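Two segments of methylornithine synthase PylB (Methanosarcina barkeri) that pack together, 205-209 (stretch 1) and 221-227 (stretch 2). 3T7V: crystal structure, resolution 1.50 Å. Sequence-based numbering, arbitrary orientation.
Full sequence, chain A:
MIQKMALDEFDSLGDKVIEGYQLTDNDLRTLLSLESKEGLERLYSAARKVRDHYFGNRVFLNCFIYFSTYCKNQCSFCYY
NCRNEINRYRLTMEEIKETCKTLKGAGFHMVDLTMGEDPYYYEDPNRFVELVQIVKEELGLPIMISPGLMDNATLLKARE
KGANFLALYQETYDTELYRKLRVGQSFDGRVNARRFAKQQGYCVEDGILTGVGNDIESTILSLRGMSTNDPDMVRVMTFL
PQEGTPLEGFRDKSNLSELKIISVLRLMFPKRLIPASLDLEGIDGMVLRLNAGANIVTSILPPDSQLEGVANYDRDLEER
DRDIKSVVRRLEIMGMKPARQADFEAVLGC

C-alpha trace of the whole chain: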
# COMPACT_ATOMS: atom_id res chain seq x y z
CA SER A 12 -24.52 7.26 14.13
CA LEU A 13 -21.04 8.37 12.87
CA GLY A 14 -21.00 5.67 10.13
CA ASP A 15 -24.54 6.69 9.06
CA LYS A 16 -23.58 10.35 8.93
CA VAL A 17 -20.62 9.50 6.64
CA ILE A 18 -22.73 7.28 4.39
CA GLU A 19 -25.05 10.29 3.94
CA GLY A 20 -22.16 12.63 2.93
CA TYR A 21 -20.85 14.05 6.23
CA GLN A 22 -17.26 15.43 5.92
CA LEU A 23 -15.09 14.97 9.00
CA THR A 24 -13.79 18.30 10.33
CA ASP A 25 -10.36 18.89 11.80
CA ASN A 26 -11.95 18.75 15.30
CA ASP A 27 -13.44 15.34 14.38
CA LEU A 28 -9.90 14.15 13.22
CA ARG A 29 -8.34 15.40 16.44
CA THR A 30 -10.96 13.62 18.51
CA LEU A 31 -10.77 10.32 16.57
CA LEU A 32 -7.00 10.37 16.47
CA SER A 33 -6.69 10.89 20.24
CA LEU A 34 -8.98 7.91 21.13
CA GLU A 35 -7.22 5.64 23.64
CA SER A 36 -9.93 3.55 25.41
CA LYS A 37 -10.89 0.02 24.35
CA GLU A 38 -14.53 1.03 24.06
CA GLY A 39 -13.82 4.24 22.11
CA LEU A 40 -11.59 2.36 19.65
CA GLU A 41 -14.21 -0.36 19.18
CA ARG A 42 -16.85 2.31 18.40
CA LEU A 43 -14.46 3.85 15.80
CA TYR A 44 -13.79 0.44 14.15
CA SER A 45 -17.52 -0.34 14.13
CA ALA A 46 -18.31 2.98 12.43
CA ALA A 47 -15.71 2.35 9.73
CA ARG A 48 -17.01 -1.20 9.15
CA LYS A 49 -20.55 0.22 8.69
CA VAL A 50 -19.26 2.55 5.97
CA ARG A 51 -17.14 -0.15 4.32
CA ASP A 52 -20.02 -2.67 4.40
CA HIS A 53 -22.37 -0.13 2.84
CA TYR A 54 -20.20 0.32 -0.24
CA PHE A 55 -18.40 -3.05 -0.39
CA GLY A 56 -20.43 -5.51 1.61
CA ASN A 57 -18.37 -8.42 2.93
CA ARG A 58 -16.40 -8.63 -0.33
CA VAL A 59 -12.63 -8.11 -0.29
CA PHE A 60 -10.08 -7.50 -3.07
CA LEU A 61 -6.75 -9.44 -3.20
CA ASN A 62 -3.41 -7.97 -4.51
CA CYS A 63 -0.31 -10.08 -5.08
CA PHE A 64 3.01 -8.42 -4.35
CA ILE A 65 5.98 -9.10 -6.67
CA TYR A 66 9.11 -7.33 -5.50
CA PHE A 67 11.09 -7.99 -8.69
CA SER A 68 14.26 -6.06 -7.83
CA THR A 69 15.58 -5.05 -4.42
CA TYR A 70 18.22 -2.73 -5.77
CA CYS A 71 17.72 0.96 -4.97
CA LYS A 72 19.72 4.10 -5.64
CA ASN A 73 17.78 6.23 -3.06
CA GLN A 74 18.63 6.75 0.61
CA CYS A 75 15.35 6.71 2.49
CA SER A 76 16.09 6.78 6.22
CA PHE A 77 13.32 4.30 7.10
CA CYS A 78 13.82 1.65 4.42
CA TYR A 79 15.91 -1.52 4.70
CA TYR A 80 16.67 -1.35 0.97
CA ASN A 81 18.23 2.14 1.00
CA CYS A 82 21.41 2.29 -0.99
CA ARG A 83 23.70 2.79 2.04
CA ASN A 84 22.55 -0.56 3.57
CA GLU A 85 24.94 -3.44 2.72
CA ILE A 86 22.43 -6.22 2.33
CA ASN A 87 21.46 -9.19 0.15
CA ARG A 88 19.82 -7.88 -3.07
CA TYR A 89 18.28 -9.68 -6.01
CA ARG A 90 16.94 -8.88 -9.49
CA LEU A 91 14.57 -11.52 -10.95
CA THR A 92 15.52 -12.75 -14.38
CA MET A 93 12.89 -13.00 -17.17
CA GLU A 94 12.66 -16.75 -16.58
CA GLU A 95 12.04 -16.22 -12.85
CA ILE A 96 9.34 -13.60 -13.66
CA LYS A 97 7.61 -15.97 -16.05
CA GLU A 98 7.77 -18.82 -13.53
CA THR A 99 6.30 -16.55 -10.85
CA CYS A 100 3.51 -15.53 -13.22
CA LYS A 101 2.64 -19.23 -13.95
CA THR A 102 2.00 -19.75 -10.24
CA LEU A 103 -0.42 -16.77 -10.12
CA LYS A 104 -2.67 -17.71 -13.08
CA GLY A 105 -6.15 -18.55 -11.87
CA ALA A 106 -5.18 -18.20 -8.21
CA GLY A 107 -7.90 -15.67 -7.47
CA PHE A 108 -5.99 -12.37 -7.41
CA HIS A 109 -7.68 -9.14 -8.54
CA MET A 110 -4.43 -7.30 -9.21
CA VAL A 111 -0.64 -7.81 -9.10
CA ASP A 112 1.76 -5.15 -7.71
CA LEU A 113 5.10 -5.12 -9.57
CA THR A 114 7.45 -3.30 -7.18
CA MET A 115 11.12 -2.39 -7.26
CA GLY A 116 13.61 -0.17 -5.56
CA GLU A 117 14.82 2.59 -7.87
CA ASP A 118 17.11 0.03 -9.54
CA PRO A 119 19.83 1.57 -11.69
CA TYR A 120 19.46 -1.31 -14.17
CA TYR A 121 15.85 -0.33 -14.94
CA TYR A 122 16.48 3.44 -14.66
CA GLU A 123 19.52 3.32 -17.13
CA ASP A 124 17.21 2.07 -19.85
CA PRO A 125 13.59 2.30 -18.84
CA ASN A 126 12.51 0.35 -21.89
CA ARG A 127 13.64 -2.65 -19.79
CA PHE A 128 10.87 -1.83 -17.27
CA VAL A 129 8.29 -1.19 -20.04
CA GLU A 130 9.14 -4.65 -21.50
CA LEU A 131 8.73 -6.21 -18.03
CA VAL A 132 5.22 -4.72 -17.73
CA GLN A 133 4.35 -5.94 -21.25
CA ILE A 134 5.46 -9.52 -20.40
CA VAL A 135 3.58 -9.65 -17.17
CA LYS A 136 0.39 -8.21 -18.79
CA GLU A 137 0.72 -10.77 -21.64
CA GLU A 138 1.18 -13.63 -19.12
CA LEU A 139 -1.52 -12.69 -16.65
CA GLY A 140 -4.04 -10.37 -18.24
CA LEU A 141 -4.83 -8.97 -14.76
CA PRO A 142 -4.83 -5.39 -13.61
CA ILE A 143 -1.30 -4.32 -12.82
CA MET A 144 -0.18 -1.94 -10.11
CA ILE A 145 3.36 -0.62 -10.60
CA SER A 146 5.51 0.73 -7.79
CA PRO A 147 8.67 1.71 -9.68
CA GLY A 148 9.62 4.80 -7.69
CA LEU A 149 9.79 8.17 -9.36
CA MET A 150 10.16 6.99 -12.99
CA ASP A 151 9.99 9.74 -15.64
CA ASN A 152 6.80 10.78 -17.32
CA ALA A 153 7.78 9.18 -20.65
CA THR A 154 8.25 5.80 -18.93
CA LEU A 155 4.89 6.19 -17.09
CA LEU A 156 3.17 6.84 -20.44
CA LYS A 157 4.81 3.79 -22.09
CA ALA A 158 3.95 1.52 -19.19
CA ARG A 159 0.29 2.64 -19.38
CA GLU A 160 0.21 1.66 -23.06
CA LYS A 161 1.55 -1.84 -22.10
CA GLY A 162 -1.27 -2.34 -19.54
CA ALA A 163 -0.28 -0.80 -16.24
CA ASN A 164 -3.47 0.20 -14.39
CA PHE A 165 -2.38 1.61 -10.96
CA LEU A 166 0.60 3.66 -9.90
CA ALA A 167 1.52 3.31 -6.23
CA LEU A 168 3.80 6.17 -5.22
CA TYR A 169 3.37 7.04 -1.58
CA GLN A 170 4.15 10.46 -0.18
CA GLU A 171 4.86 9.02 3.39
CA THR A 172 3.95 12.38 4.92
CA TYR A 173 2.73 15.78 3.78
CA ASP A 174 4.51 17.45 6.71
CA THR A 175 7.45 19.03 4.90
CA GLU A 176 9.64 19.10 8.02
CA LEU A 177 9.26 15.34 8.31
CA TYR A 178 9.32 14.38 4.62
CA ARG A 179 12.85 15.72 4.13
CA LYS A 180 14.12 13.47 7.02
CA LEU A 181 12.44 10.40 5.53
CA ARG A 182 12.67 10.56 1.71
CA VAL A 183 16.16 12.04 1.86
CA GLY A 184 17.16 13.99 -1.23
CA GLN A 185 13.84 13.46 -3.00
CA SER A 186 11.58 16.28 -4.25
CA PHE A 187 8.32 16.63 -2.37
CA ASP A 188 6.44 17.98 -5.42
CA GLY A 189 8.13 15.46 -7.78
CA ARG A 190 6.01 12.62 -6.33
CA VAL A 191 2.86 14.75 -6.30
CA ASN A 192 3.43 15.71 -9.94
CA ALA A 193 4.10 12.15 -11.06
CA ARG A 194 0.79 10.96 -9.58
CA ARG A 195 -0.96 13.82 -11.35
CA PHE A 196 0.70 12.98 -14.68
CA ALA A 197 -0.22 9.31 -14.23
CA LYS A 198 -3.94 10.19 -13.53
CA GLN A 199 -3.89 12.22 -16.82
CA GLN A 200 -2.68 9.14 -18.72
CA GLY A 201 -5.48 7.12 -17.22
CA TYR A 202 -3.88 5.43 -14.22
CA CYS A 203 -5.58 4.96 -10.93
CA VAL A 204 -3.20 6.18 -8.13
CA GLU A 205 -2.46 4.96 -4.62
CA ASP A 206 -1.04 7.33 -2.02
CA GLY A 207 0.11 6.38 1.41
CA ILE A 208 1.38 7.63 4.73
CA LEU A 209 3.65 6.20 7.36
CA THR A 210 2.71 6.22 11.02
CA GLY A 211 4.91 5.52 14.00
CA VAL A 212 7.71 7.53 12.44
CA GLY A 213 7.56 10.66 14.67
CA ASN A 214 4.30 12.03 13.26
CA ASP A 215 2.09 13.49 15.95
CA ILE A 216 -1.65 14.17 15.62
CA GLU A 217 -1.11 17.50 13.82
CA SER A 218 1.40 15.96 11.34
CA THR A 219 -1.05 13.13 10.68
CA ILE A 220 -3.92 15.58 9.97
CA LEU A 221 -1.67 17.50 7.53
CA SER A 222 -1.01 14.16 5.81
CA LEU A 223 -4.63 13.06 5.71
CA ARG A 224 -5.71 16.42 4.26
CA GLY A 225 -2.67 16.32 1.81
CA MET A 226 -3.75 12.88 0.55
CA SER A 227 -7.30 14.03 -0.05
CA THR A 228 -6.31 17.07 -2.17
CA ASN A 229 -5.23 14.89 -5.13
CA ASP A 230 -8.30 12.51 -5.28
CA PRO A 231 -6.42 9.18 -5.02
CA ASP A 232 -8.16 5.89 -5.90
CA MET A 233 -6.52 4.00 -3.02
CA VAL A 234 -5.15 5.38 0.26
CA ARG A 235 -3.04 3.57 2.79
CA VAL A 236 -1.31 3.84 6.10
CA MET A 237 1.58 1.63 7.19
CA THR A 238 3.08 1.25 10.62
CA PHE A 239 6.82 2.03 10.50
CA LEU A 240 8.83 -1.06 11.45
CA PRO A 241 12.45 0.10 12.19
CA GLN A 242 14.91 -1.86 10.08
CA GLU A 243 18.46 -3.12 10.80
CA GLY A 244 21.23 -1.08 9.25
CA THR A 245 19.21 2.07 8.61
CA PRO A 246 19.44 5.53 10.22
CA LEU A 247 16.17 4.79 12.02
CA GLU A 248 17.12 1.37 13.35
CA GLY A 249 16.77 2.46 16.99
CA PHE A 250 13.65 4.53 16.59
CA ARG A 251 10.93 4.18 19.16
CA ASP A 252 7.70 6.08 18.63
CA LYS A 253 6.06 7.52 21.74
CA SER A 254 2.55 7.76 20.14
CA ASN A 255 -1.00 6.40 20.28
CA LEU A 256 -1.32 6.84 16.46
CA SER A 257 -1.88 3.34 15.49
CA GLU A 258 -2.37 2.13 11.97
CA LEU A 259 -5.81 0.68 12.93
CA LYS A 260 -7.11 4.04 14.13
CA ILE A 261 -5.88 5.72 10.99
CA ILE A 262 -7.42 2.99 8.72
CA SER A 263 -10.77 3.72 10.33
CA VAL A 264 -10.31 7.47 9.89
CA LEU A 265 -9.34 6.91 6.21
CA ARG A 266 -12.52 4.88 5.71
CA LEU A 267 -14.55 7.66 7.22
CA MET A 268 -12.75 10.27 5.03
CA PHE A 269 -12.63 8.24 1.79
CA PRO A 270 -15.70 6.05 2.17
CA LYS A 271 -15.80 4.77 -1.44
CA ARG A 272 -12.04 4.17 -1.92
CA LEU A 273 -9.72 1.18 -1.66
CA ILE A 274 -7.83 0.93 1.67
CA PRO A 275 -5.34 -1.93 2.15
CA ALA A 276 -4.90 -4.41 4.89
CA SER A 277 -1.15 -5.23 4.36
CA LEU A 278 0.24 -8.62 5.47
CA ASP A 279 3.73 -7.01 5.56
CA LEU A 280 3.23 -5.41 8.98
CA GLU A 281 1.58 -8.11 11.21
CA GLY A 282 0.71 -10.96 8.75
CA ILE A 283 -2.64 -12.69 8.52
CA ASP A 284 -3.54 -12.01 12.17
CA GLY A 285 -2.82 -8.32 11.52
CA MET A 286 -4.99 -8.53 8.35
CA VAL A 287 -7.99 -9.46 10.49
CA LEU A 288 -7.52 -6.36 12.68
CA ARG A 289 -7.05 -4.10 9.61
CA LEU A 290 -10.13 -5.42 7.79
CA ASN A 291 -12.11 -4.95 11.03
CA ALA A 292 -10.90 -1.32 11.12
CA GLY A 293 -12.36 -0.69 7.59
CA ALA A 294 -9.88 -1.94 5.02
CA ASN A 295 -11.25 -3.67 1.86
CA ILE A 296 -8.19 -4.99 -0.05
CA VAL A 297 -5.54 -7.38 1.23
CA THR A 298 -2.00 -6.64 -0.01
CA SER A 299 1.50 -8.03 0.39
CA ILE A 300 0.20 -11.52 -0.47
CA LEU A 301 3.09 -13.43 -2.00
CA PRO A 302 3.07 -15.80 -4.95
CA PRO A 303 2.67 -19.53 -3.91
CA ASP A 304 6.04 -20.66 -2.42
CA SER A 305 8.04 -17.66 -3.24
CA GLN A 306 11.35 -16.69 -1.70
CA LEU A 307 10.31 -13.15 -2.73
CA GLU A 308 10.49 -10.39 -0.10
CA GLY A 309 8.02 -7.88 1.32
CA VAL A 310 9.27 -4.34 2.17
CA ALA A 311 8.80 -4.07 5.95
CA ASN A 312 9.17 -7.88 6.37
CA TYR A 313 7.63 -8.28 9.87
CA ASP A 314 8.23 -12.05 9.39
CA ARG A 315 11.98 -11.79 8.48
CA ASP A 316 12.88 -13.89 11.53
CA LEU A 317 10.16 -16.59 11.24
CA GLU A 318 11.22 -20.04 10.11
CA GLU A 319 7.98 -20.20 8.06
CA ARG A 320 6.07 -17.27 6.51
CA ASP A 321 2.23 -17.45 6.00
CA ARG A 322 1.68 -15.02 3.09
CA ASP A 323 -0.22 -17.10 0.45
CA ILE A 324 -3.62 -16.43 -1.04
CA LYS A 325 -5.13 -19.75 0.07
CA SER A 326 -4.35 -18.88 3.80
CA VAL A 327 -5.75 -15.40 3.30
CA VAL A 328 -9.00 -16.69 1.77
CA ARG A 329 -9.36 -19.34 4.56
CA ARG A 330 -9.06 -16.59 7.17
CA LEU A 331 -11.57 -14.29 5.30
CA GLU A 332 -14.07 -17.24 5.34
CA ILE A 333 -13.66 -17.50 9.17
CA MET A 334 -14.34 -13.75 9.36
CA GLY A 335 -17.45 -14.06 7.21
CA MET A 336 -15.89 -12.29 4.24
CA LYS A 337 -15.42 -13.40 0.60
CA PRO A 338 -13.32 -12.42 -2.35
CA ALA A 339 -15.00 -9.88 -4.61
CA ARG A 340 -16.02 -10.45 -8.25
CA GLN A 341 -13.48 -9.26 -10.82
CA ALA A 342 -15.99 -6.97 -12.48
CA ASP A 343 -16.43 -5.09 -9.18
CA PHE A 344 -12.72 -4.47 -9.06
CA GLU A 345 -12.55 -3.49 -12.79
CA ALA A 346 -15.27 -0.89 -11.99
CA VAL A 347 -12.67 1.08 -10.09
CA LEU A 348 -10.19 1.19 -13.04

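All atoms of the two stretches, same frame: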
# COMPACT_ATOMS: atom_id res chain seq x y z
N GLU A 205 -2.42 5.24 -6.07
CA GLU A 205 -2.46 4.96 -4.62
C GLU A 205 -1.45 5.89 -3.96
O GLU A 205 -0.26 5.95 -4.39
CB GLU A 205 -2.02 3.49 -4.35
CG GLU A 205 -2.15 3.13 -2.84
CD GLU A 205 -1.67 1.73 -2.42
OE1 GLU A 205 -0.90 1.05 -3.13
OE2 GLU A 205 -2.02 1.34 -1.24
N ASP A 206 -1.92 6.54 -2.91
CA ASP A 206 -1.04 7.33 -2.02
C ASP A 206 -1.04 6.67 -0.69
O ASP A 206 -1.88 5.80 -0.38
CB ASP A 206 -1.59 8.77 -1.93
CG ASP A 206 -0.55 9.82 -1.46
OD1 ASP A 206 0.64 9.47 -1.17
OD2 ASP A 206 -0.97 11.03 -1.48
N GLY A 207 -0.05 7.05 0.13
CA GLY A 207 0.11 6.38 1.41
C GLY A 207 0.90 7.23 2.36
O GLY A 207 1.77 8.00 1.96
N ILE A 208 0.61 7.02 3.63
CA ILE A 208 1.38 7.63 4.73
C ILE A 208 1.95 6.63 5.69
O ILE A 208 1.49 5.47 5.76
CB ILE A 208 0.54 8.72 5.35
CG1 ILE A 208 -0.63 8.07 6.03
CG2 ILE A 208 0.31 9.85 4.28
CD1 ILE A 208 -1.59 9.12 6.72
N LEU A 209 3.05 7.00 6.34
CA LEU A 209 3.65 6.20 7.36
C LEU A 209 3.26 6.72 8.70
O LEU A 209 3.20 7.94 8.91
CB LEU A 209 5.13 6.30 7.22
CG LEU A 209 5.89 5.44 6.36
CD1 LEU A 209 7.41 5.70 6.58
CD2 LEU A 209 5.70 3.98 6.76
N LEU A 221 -2.24 16.86 8.73
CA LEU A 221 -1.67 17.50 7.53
C LEU A 221 -1.55 16.42 6.44
O LEU A 221 -1.91 16.66 5.29
CB LEU A 221 -0.27 18.05 7.80
CG LEU A 221 0.02 19.34 8.56
CD1 LEU A 221 1.55 19.61 8.56
CD2 LEU A 221 -0.71 20.43 7.78
N SER A 222 -1.17 15.22 6.83
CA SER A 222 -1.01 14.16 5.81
C SER A 222 -2.32 13.62 5.30
O SER A 222 -2.46 13.38 4.09
CB SER A 222 -0.17 13.04 6.36
OG SER A 222 1.14 13.53 6.56
N LEU A 223 -3.30 13.48 6.19
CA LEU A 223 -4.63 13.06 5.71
C LEU A 223 -5.26 14.10 4.75
O LEU A 223 -5.83 13.73 3.69
CB LEU A 223 -5.62 12.83 6.90
CG LEU A 223 -5.16 11.61 7.77
CD1 LEU A 223 -5.93 11.63 9.11
CD2 LEU A 223 -5.49 10.27 7.08
N ARG A 224 -5.16 15.39 5.10
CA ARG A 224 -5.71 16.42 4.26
C ARG A 224 -4.89 16.48 2.95
O ARG A 224 -5.47 16.68 1.87
CB ARG A 224 -5.69 17.78 4.98
CG ARG A 224 -6.61 17.85 6.18
CD ARG A 224 -8.02 17.72 5.69
NE ARG A 224 -8.91 17.97 6.84
CZ ARG A 224 -10.14 17.46 6.93
NH1 ARG A 224 -10.62 16.72 5.95
NH2 ARG A 224 -10.88 17.69 8.02
N GLY A 225 -3.56 16.28 3.01
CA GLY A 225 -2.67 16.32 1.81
C GLY A 225 -3.06 15.22 0.86
O GLY A 225 -3.14 15.47 -0.38
N MET A 226 -3.31 14.05 1.40
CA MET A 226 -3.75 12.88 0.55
C MET A 226 -5.06 13.15 -0.13
O MET A 226 -5.22 12.70 -1.26
CB MET A 226 -3.86 11.49 1.31
CG MET A 226 -2.51 10.82 1.55
SD MET A 226 -2.61 8.99 1.83
CE MET A 226 -3.67 9.43 3.16
N SER A 227 -5.98 13.84 0.50
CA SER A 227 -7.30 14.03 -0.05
C SER A 227 -7.26 15.03 -1.20
O SER A 227 -8.06 14.92 -2.12
CB SER A 227 -8.27 14.50 1.03
OG SER A 227 -7.96 15.80 1.42
O HOH W 1 -3.11 11.76 -2.81

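The strand 205-209 and the helix 221-227 lie almost exactly antiparallel, with an angle of 174° between their N-to-C directions and a closest approach of 9.2 Å between their axes. The helix runs back along the strand, and in this register the CA atoms of D206 and M226 are 6.7 Å apart, and those of I208 and S222 7.0 Å apart. Two residues along the strand thus match four along the helix, about one turn. The alternation of the strand turns D206 and I208 toward the helix, while S222 and M226, one turn apart, face the strand. The contact is compact, burying 250 Å² in total, and no direct hydrogen bond crosses it.

M226 contributes the most surface, 87 Å². With chi angles in the m, t and m wells, its side chain lies against the strand and touches D206, G207 and I208. The SD of M226 lies 3.9 Å from CG2 of I208, an apolar contact, and 3.6 Å from the backbone N of G207. G207 has no side chain, and a CB there would point away from the helix; the thioether rests against its backbone. The N of G207 donates a hydrogen bond to OD1 of D206 (2.8 Å).

I208, which has 79 Å² covered, fills the other end of the contact. Its branched side chain, with chi1 in the p well and chi2 in t, spreads over three helix residues. CG2 of I208 meets the sulfur of M226 and also packs 3.8 Å from CB of S222, so the serine offers its methylene to the isoleucine, while its OG is hydrogen-bonded elsewhere in the structure. CD1 of I208 extends to CD2 of L223 at 4.1 Å. The CA-to-CB bond of L223 points away from the strand, but the end of its side chain comes nearer and adds a smaller apolar contact.

D206 supplies the polar part of the pairing. The OD2 of D206 approaches CG of M226 to 3.4 Å, a van der Waals contact between a carboxylate oxygen and a methylene. The polar link is made instead by a water, whose O donates hydrogen bonds to OD2 of D206 (2.6 Å) and to O of M226 (2.8 Å), using both of its protons to join two acceptors that could not bond to each other directly. Within the helix, M226 N donates to S222 O (2.9 Å), a backbone bond that links the two residues facing the strand.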